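Local coordinates for protein nucleotidyl transferase (Methanothermobacter thermautotrophicus, PDB 6PLJ) that probably acts as a MobA-like nucleotidyltransferase and may take part in pseudomurein cell-wall synthesis, at residues G35-M38 with M39-A43; G83-A86 with G87-E90. One frame throughout, in Å; residues are numbered along the deposited sequence. Where two conformers were deposited one is given.

Contact 1 (residues 35-43) and contact 2 (residues 83-90) follow one another along the chain, each a local affair in which a loop hands over to the first turns of a helix. Contact 1 opens helix 36-44, which comes after strand 25-31, and contact 2 opens helix 86-92, which comes after strand 77-82. Those two strands are parallel neighbours in the large mixed sheet, within the MobA-like domain. The centres of the contacts lie about 17 Å apart, and their nearest atoms approach to about 4 Å without touching. Both are therefore built on the same strand-loop-helix plan of a Rossmann-like alpha/beta fold, and their helix starts lie off adjoining strands.

Contact 1: G35-M38 with M39-A43. With NA (sodium ion), chain J.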
loop_
_atom_site.group_PDB
_atom_site.type_symbol
_atom_site.label_atom_id
_atom_site.label_comp_id
_atom_site.label_asym_id
_atom_site.label_seq_id
_atom_site.Cartn_x
_atom_site.Cartn_y
_atom_site.Cartn_z
ATOM N N GLY A 35 -1.977 -0.721 14.108
ATOM C CA GLY A 35 -3.053 0.219 13.843
ATOM C C GLY A 35 -3.774 0.468 15.143
ATOM O O GLY A 35 -4.933 0.116 15.310
ATOM N N SER A 36 -3.062 1.076 16.074
ATOM C CA SER A 36 -3.566 1.227 17.431
ATOM C C SER A 36 -4.765 2.176 17.501
ATOM O O SER A 36 -5.720 1.906 18.242
ATOM C CB SER A 36 -2.442 1.669 18.367
ATOM O OG SER A 36 -1.830 2.862 17.933
ATOM N N ARG A 37 -4.727 3.253 16.715
ATOM C CA ARG A 37 -5.809 4.245 16.700
ATOM C C ARG A 37 -7.130 3.613 16.307
ATOM O O ARG A 37 -8.166 3.846 16.957
ATOM C CB ARG A 37 -5.451 5.412 15.770
ATOM C CG ARG A 37 -6.435 6.570 15.775
ATOM C CD ARG A 37 -6.585 7.178 17.136
ATOM N NE ARG A 37 -7.729 6.655 17.870
ATOM C CZ ARG A 37 -8.036 6.974 19.120
ATOM N NH1 ARG A 37 -7.253 7.794 19.837
ATOM N NH2 ARG A 37 -9.121 6.451 19.668
ATOM N N MET A 38 -7.106 2.762 15.293
ATOM C CA MET A 38 -8.340 2.164 14.833
ATOM C C MET A 38 -8.896 1.182 15.859
ATOM O O MET A 38 -10.103 1.116 16.044
ATOM C CB MET A 38 -8.171 1.490 13.477
ATOM C CG MET A 38 -9.512 1.288 12.785
ATOM S SD MET A 38 -9.716 -0.320 12.044
ATOM C CE MET A 38 -9.521 -1.388 13.475
ATOM N N MET A 39 -8.020 0.423 16.527
ATOM C CA MET A 39 -8.444 -0.514 17.559
ATOM C C MET A 39 -9.033 0.217 18.755
ATOM O O MET A 39 -10.055 -0.214 19.283
ATOM C CB MET A 39 -7.291 -1.414 17.985
ATOM C CG MET A 39 -6.875 -2.318 16.841
ATOM S SD MET A 39 -5.565 -3.444 17.309
ATOM C CE MET A 39 -6.473 -4.672 18.193
ATOM N N ARG A 40 -8.408 1.324 19.145
ATOM C CA ARG A 40 -8.934 2.161 20.233
ATOM C C ARG A 40 -10.286 2.740 19.850
ATOM O O ARG A 40 -11.199 2.802 20.692
ATOM C CB ARG A 40 -7.974 3.288 20.573
ATOM C CG ARG A 40 -6.674 2.817 21.219
ATOM C CD ARG A 40 -5.751 3.992 21.420
ATOM N NE ARG A 40 -6.202 4.867 22.499
ATOM C CZ ARG A 40 -5.993 4.638 23.803
ATOM N NH1 ARG A 40 -5.326 3.560 24.225
ATOM N NH2 ARG A 40 -6.445 5.498 24.711
ATOM N N ASP A 41 -10.427 3.158 18.591
ATOM C CA ASP A 41 -11.731 3.642 18.126
ATOM C C ASP A 41 -12.829 2.603 18.333
ATOM O O ASP A 41 -13.962 2.941 18.714
ATOM C CB ASP A 41 -11.706 4.009 16.630
ATOM C CG ASP A 41 -10.951 5.291 16.315
ATOM O OD1 ASP A 41 -10.567 6.080 17.206
ATOM O OD2 ASP A 41 -10.752 5.530 15.100
ATOM N N MET A 42 -12.528 1.353 18.019
ATOM C CA MET A 42 -13.478 0.267 18.208
ATOM C C MET A 42 -13.812 0.091 19.678
ATOM O O MET A 42 -14.987 -0.040 20.029
ATOM C CB MET A 42 -12.953 -1.039 17.628
ATOM C CG MET A 42 -12.894 -0.988 16.116
ATOM S SD MET A 42 -12.485 -2.553 15.357
ATOM C CE MET A 42 -14.025 -3.450 15.513
ATOM N N ALA A 43 -12.789 0.120 20.532
ATOM C CA ALA A 43 -13.006 -0.004 21.978
ATOM C C ALA A 43 -13.874 1.141 22.510
ATOM O O ALA A 43 -14.753 0.908 23.362
ATOM C CB ALA A 43 -11.684 -0.035 22.712
HETATM NA NA NA J . -14.675 5.707 18.204
HETATM O O HOH W 1 -7.831 7.484 22.682
HETATM O O HOH W 2 -12.871 7.324 18.864
#
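Arg37 reaches one turn along the helix to Asp41, where a single carboxylate oxygen accepts from two of its nitrogens, NE and NH2. NH2 of Arg37 lies 2.9 Å from OD1 of Asp41, while NE of Arg37 is 3.0 Å from that same OD1; both bonds are bent, near 128°, and weak, though they make up a salt bridge. With CG turned away from its backbone N (chi1 -174°) and bends at chi2 and chi3, the long arginine chain bends forward along the helix toward the aspartate. Were Arg37 cut back to an alanine, Asp41 OD1 would probably lose its charged mate, and the water shared with Arg40 one of its two donors. Asp41 also holds the sodium ion, through its backbone O at 2.9 Å, and a water joins OD1 to the metal.

The tight side is formed by flexible, apolar methionines suited to a buried face: Met38 and Met42 lie alongside each other, CE of Met38 being 3.7 Å from SD of Met42. On the solvent side Arg40 crosses Arg37 with guanidinium planes 88° apart, and one water accepts from NH1 of Arg37 and NE of Arg40, bridging the like charges. Asp41 OD2 is hydrogen-bonded to ND1 of His222 and to the backbone N of Tyr223, and Met38 and Met42 pack on Tyr223, so helix 36-44 is fastened to the start of helix 223-236.

Contact 2: G83-A86 with G87-E90; sequences GHRA and GEVE
The type II turn Gly83-Ala86 runs straight into the helix, sharing Arg85 and Ala86 with its first i to i+4 bonds: the carbonyls of these two residues accept from the backbone N of Val89 and Glu90, Val89 N to Arg85 O at 3.0 Å and Glu90 N to Ala86 O at 2.7 Å. Arg85, at the N-cap, has a left-handed backbone conformation, and its extended side chain runs beside that of Glu88, with CG of Arg85 over one face of the His84 ring, 3.6 Å above its plane toward the rim. NH1 of Arg85 meets OE1 of Glu88 at 2.7 Å, a salt bridge in the guanidinium plane that uses the syn lone pair, although the two flat groups are turned 55° apart.

Ala86 is buried, and its small methyl fits beside Arg102 and the Glu90 carboxylate, CB of Ala86 being 3.6 Å from OE2 of Glu90. OE2 is hydrogen-bonded to OG1 of Thr82, at the end of strand 77-82, and OE1 forms a salt bridge with Arg102 of strand 99-102, tying the first turns of the helix to both strands. CG2 of Val89 touches the carbonyl O of Arg85 at 3.5 Å; the buried valine packs on Leu53, which suits an apolar branched side chain. A tight turn leading from a parallel strand into a helix is characteristic of the Rossmann-like alpha/beta fold of MobA-like transferases.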
loop_
_atom_site.group_PDB
_atom_site.type_symbol
_atom_site.label_atom_id
_atom_site.label_comp_id
_atom_site.label_asym_id
_atom_site.label_seq_id
_atom_site.Cartn_x
_atom_site.Cartn_y
_atom_site.Cartn_z
ATOM N N GLY A 83 4.242 -8.598 9.832
ATOM C CA GLY A 83 4.971 -8.322 11.067
ATOM C C GLY A 83 4.001 -8.336 12.221
ATOM O O GLY A 83 3.811 -9.360 12.875
ATOM N N HIS A 84 3.348 -7.206 12.433
ATOM C CA HIS A 84 2.340 -7.123 13.459
ATOM C C HIS A 84 1.210 -8.104 13.216
ATOM O O HIS A 84 0.581 -8.082 12.150
ATOM C CB HIS A 84 1.764 -5.726 13.583
ATOM C CG HIS A 84 0.863 -5.599 14.753
ATOM N ND1 HIS A 84 1.322 -5.767 16.045
ATOM C CD2 HIS A 84 -0.463 -5.373 14.845
ATOM C CE1 HIS A 84 0.307 -5.643 16.877
ATOM N NE2 HIS A 84 -0.781 -5.387 16.181
ATOM N N ARG A 85 0.929 -8.948 14.211
ATOM C CA ARG A 85 -0.089 -9.994 14.075
ATOM C C ARG A 85 0.117 -10.817 12.789
ATOM O O ARG A 85 -0.841 -11.181 12.108
ATOM C CB ARG A 85 -1.495 -9.395 14.158
ATOM C CG ARG A 85 -1.794 -8.870 15.563
ATOM C CD ARG A 85 -3.134 -8.188 15.658
ATOM N NE ARG A 85 -3.463 -7.935 17.066
ATOM C CZ ARG A 85 -4.071 -8.795 17.888
ATOM N NH1 ARG A 85 -4.515 -9.992 17.469
ATOM N NH2 ARG A 85 -4.271 -8.437 19.156
ATOM N N ALA A 86 1.378 -11.113 12.486
ATOM C CA ALA A 86 1.720 -11.821 11.243
ATOM C C ALA A 86 1.005 -13.156 11.113
ATOM O O ALA A 86 0.535 -13.487 10.029
ATOM C CB ALA A 86 3.210 -12.037 11.125
ATOM N N GLY A 87 0.935 -13.930 12.192
ATOM C CA GLY A 87 0.182 -15.194 12.149
ATOM C C GLY A 87 -1.222 -15.071 11.584
ATOM O O GLY A 87 -1.617 -15.820 10.674
ATOM N N GLU A 88 -1.964 -14.091 12.085
ATOM C CA GLU A 88 -3.335 -13.858 11.664
ATOM C C GLU A 88 -3.422 -13.293 10.252
ATOM O O GLU A 88 -4.294 -13.684 9.490
ATOM C CB GLU A 88 -4.047 -12.895 12.617
ATOM C CG GLU A 88 -4.326 -13.475 13.986
ATOM C CD GLU A 88 -4.872 -12.424 14.916
ATOM O OE1 GLU A 88 -4.077 -11.587 15.377
ATOM O OE2 GLU A 88 -6.092 -12.418 15.161
ATOM N N VAL A 89 -2.512 -12.381 9.910
ATOM C CA VAL A 89 -2.495 -11.789 8.568
ATOM C C VAL A 89 -2.137 -12.869 7.541
ATOM O O VAL A 89 -2.787 -12.992 6.508
ATOM C CB VAL A 89 -1.549 -10.559 8.504
ATOM C CG1 VAL A 89 -1.371 -10.075 7.083
ATOM C CG2 VAL A 89 -2.091 -9.427 9.383
ATOM N N GLU A 90 -1.144 -13.678 7.866
ATOM C CA GLU A 90 -0.734 -14.791 6.999
ATOM C C GLU A 90 -1.834 -15.837 6.846
ATOM O O GLU A 90 -2.052 -16.341 5.733
ATOM C CB GLU A 90 0.575 -15.387 7.487
ATOM C CG GLU A 90 1.736 -14.410 7.327
ATOM C CD GLU A 90 2.987 -14.824 8.055
ATOM O OE1 GLU A 90 3.068 -15.987 8.531
ATOM O OE2 GLU A 90 3.898 -13.991 8.190
#